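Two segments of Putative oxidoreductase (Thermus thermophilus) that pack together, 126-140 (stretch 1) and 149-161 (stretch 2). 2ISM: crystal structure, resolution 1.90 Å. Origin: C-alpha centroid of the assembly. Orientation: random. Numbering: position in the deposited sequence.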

# COMPACT_ATOMS: atom_id res chain seq x y z
N GLY B 126 -10.27 -30.55 -21.57
CA GLY B 126 -10.01 -30.37 -22.99
C GLY B 126 -9.26 -29.14 -23.45
O GLY B 126 -9.25 -28.85 -24.65
N ILE B 127 -8.66 -28.40 -22.54
CA ILE B 127 -7.90 -27.22 -22.95
C ILE B 127 -6.66 -27.78 -23.64
O ILE B 127 -6.06 -28.76 -23.18
CB ILE B 127 -7.47 -26.37 -21.74
CG1 ILE B 127 -8.72 -25.86 -21.00
CG2 ILE B 127 -6.61 -25.20 -22.20
CD1 ILE B 127 -8.41 -25.17 -19.69
N PRO B 128 -6.26 -27.19 -24.78
CA PRO B 128 -5.08 -27.67 -25.50
C PRO B 128 -3.80 -27.86 -24.69
O PRO B 128 -3.48 -27.09 -23.79
CB PRO B 128 -4.90 -26.63 -26.61
CG PRO B 128 -6.31 -26.20 -26.89
CD PRO B 128 -6.90 -26.07 -25.50
N ALA B 129 -3.06 -28.91 -25.05
CA ALA B 129 -1.78 -29.24 -24.45
C ALA B 129 -1.07 -30.09 -25.50
O ALA B 129 -1.73 -30.78 -26.27
CB ALA B 129 -1.96 -30.03 -23.17
N ARG B 130 0.25 -30.02 -25.55
CA ARG B 130 1.02 -30.82 -26.51
C ARG B 130 2.18 -31.49 -25.78
O ARG B 130 2.56 -31.06 -24.70
CB ARG B 130 1.53 -29.93 -27.66
CG ARG B 130 0.43 -29.50 -28.64
CD ARG B 130 -0.28 -30.72 -29.24
NE ARG B 130 -1.38 -30.37 -30.13
CZ ARG B 130 -2.30 -31.23 -30.55
NH1 ARG B 130 -2.25 -32.50 -30.17
NH2 ARG B 130 -3.27 -30.83 -31.37
N PRO B 131 2.73 -32.57 -26.36
CA PRO B 131 3.85 -33.29 -25.74
C PRO B 131 5.00 -32.42 -25.27
O PRO B 131 5.64 -32.73 -24.27
CB PRO B 131 4.27 -34.27 -26.83
CG PRO B 131 2.96 -34.59 -27.48
CD PRO B 131 2.33 -33.22 -27.62
N HIS B 132 5.28 -31.34 -25.99
CA HIS B 132 6.38 -30.47 -25.62
C HIS B 132 6.09 -29.69 -24.34
O HIS B 132 6.99 -29.16 -23.70
CB HIS B 132 6.73 -29.51 -26.78
CG HIS B 132 5.57 -28.71 -27.28
ND1 HIS B 132 5.13 -28.78 -28.59
CD2 HIS B 132 4.79 -27.79 -26.67
CE1 HIS B 132 4.13 -27.93 -28.76
NE2 HIS B 132 3.90 -27.32 -27.61
N GLY B 133 4.81 -29.63 -23.97
CA GLY B 133 4.40 -28.94 -22.75
C GLY B 133 4.57 -27.43 -22.74
O GLY B 133 4.48 -26.80 -21.68
N LEU B 134 4.79 -26.83 -23.90
CA LEU B 134 4.97 -25.39 -23.98
C LEU B 134 3.65 -24.66 -24.24
O LEU B 134 2.72 -25.24 -24.80
CB LEU B 134 5.96 -25.04 -25.10
CG LEU B 134 7.31 -25.78 -25.05
CD1 LEU B 134 8.17 -25.31 -26.22
CD2 LEU B 134 8.01 -25.51 -23.73
N HIS B 135 3.60 -23.40 -23.82
CA HIS B 135 2.42 -22.56 -23.99
C HIS B 135 1.12 -23.17 -23.50
O HIS B 135 0.17 -23.34 -24.26
CB HIS B 135 2.27 -22.15 -25.46
CG HIS B 135 3.41 -21.33 -25.99
ND1 HIS B 135 3.37 -20.71 -27.22
CD2 HIS B 135 4.62 -21.05 -25.46
CE1 HIS B 135 4.51 -20.08 -27.43
NE2 HIS B 135 5.29 -20.28 -26.38
N SER B 136 1.07 -23.47 -22.20
CA SER B 136 -0.12 -24.04 -21.59
C SER B 136 -0.92 -23.02 -20.79
O SER B 136 -1.94 -23.36 -20.20
CB SER B 136 0.26 -25.21 -20.67
OG SER B 136 0.49 -26.40 -21.41
N GLY B 137 -0.47 -21.77 -20.76
CA GLY B 137 -1.18 -20.74 -20.00
C GLY B 137 -1.24 -21.19 -18.55
O GLY B 137 -0.20 -21.51 -17.97
N GLY B 138 -2.43 -21.20 -17.95
CA GLY B 138 -2.54 -21.71 -16.59
C GLY B 138 -2.96 -20.84 -15.42
O GLY B 138 -3.20 -21.38 -14.34
N ARG B 139 -3.06 -19.53 -15.60
CA ARG B 139 -3.45 -18.65 -14.50
C ARG B 139 -4.97 -18.65 -14.33
O ARG B 139 -5.71 -18.50 -15.30
CB ARG B 139 -2.95 -17.22 -14.78
CG ARG B 139 -3.14 -16.25 -13.62
CD ARG B 139 -2.28 -16.63 -12.42
NE ARG B 139 -0.85 -16.64 -12.76
CZ ARG B 139 0.09 -17.14 -11.97
NH1 ARG B 139 -0.24 -17.66 -10.80
NH2 ARG B 139 1.37 -17.14 -12.35
N ILE B 140 -5.43 -18.84 -13.10
CA ILE B 140 -6.86 -18.82 -12.84
C ILE B 140 -7.13 -17.95 -11.64
O ILE B 140 -6.31 -17.85 -10.73
CB ILE B 140 -7.44 -20.24 -12.58
CG1 ILE B 140 -6.87 -20.83 -11.29
CG2 ILE B 140 -7.17 -21.14 -13.76
CD1 ILE B 140 -7.56 -22.14 -10.85
N TYR B 149 -12.00 -16.89 -14.07
CA TYR B 149 -11.26 -16.52 -15.26
C TYR B 149 -10.09 -17.48 -15.42
O TYR B 149 -9.40 -17.78 -14.45
CB TYR B 149 -10.77 -15.08 -15.15
CG TYR B 149 -11.88 -14.05 -15.26
CD1 TYR B 149 -12.01 -13.26 -16.40
CD2 TYR B 149 -12.80 -13.88 -14.22
CE1 TYR B 149 -13.03 -12.32 -16.50
CE2 TYR B 149 -13.82 -12.93 -14.32
CZ TYR B 149 -13.93 -12.16 -15.46
OH TYR B 149 -14.93 -11.20 -15.56
N VAL B 150 -9.87 -17.93 -16.65
CA VAL B 150 -8.81 -18.89 -16.96
C VAL B 150 -7.98 -18.48 -18.17
O VAL B 150 -8.55 -18.22 -19.23
CB VAL B 150 -9.43 -20.27 -17.27
CG1 VAL B 150 -8.33 -21.32 -17.42
CG2 VAL B 150 -10.43 -20.65 -16.18
N THR B 151 -6.66 -18.44 -18.04
CA THR B 151 -5.82 -18.09 -19.19
C THR B 151 -5.30 -19.39 -19.80
O THR B 151 -5.04 -20.36 -19.08
CB THR B 151 -4.61 -17.19 -18.80
OG1 THR B 151 -3.65 -17.94 -18.05
CG2 THR B 151 -5.07 -16.00 -17.98
N THR B 152 -5.19 -19.42 -21.12
CA THR B 152 -4.70 -20.62 -21.81
C THR B 152 -3.72 -20.22 -22.91
O THR B 152 -3.82 -19.13 -23.48
CB THR B 152 -5.85 -21.42 -22.47
OG1 THR B 152 -6.37 -20.68 -23.58
CG2 THR B 152 -6.97 -21.67 -21.46
N GLY B 153 -2.79 -21.12 -23.21
CA GLY B 153 -1.81 -20.85 -24.25
C GLY B 153 -2.24 -21.53 -25.53
O GLY B 153 -3.15 -22.37 -25.51
N GLU B 154 -1.61 -21.19 -26.66
CA GLU B 154 -1.97 -21.82 -27.92
C GLU B 154 -1.04 -22.98 -28.28
O GLU B 154 -0.91 -23.36 -29.44
CB GLU B 154 -2.02 -20.79 -29.07
CG GLU B 154 -1.03 -19.63 -28.99
CD GLU B 154 0.42 -20.05 -29.20
OE1 GLU B 154 1.05 -19.53 -30.14
OE2 GLU B 154 0.92 -20.90 -28.42
N VAL B 155 -0.42 -23.55 -27.25
CA VAL B 155 0.48 -24.70 -27.37
C VAL B 155 1.41 -24.71 -28.58
O VAL B 155 1.68 -25.77 -29.16
CB VAL B 155 -0.32 -26.03 -27.33
CG1 VAL B 155 -1.14 -26.08 -26.05
CG2 VAL B 155 -1.22 -26.15 -28.56
N TYR B 156 1.92 -23.54 -28.94
CA TYR B 156 2.83 -23.38 -30.07
C TYR B 156 2.20 -23.66 -31.44
O TYR B 156 2.88 -23.96 -32.41
CB TYR B 156 4.08 -24.26 -29.90
CG TYR B 156 5.37 -23.47 -29.94
CD1 TYR B 156 5.98 -23.02 -28.78
CD2 TYR B 156 5.95 -23.14 -31.16
CE1 TYR B 156 7.14 -22.24 -28.83
CE2 TYR B 156 7.11 -22.37 -31.23
CZ TYR B 156 7.70 -21.93 -30.06
OH TYR B 156 8.85 -21.17 -30.13
N GLU B 157 0.88 -23.55 -31.49
CA GLU B 157 0.11 -23.71 -32.73
C GLU B 157 -0.64 -22.39 -32.76
O GLU B 157 -1.84 -22.32 -32.47
CB GLU B 157 -0.82 -24.93 -32.62
CG GLU B 157 -0.08 -26.26 -32.78
CD GLU B 157 -0.89 -27.48 -32.37
OE1 GLU B 157 -2.12 -27.49 -32.59
OE2 GLU B 157 -0.30 -28.44 -31.83
N ARG B 158 0.10 -21.34 -33.09
CA ARG B 158 -0.39 -19.97 -33.12
C ARG B 158 -1.79 -19.69 -33.65
O ARG B 158 -2.47 -18.81 -33.13
CB ARG B 158 0.63 -19.08 -33.83
CG ARG B 158 0.86 -19.40 -35.30
CD ARG B 158 2.07 -18.64 -35.81
NE ARG B 158 3.32 -19.28 -35.41
CZ ARG B 158 4.43 -18.63 -35.10
NH1 ARG B 158 5.53 -19.30 -34.76
NH2 ARG B 158 4.45 -17.30 -35.13
N GLU B 159 -2.22 -20.43 -34.67
CA GLU B 159 -3.55 -20.20 -35.24
C GLU B 159 -4.71 -20.49 -34.28
O GLU B 159 -5.83 -20.03 -34.50
CB GLU B 159 -3.74 -21.02 -36.51
CG GLU B 159 -3.03 -20.44 -37.73
CD GLU B 159 -3.41 -18.98 -37.97
OE1 GLU B 159 -4.62 -18.68 -38.05
OE2 GLU B 159 -2.49 -18.15 -38.09
N LEU B 160 -4.45 -21.26 -33.23
CA LEU B 160 -5.51 -21.57 -32.28
C LEU B 160 -6.05 -20.30 -31.62
O LEU B 160 -7.25 -20.20 -31.36
CB LEU B 160 -5.01 -22.53 -31.19
CG LEU B 160 -4.57 -23.92 -31.64
CD1 LEU B 160 -4.19 -24.75 -30.42
CD2 LEU B 160 -5.69 -24.60 -32.41
N ALA B 161 -5.17 -19.34 -31.35
CA ALA B 161 -5.55 -18.10 -30.69
C ALA B 161 -6.67 -17.33 -31.37
O ALA B 161 -7.47 -16.67 -30.70
CB ALA B 161 -4.33 -17.19 -30.55
O HOH W 1 -3.42 -24.11 -23.39
O HOH W 2 -3.64 -28.39 -30.62

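The carboxylate of Glu 154 ties a ring and a turn together through one oxygen. His 135 ND1 donates to Glu 154 OE2 at 2.7 Å, near the plane of the ring. Tyr 156 N donates to Glu 154 OE2 at 2.9 Å. The same imidazole lies in an offset stack with the Tyr 156 ring, with centroids 4.7 Å apart and planes at 29°. Its edge is thus used for the hydrogen bond while one face meets the tyrosine. Glu 154 to Glu 157 form a type I' turn, and Tyr 156 lies within it.

The backbones also join. Val 155 N donates to His 135 O at 3.1 Å. Further along, Gly 138 N donates to Thr 151 O at 3.0 Å, and Thr 151 N to Arg 139 O at 2.9 Å. The Thr 151 side chain adds to this: its OG1 accepts from Arg 139 N at 3.0 Å. Ile 140 and Val 150 then form an antiparallel bridge.

Gly 137 sits tightly against stretch 2. An ideal CB there would lie 2.5 Å from Thr 152 CA, a clash.

Arg 130 NE and Glu 157 OE2 form a salt bridge at 2.8 Å, though its hydrogen bond is weak. Water 2 donates to Glu 157 OE1 at 2.6 Å and accepts a weak hydrogen bond from Arg 130 NH2, also at 2.6 Å.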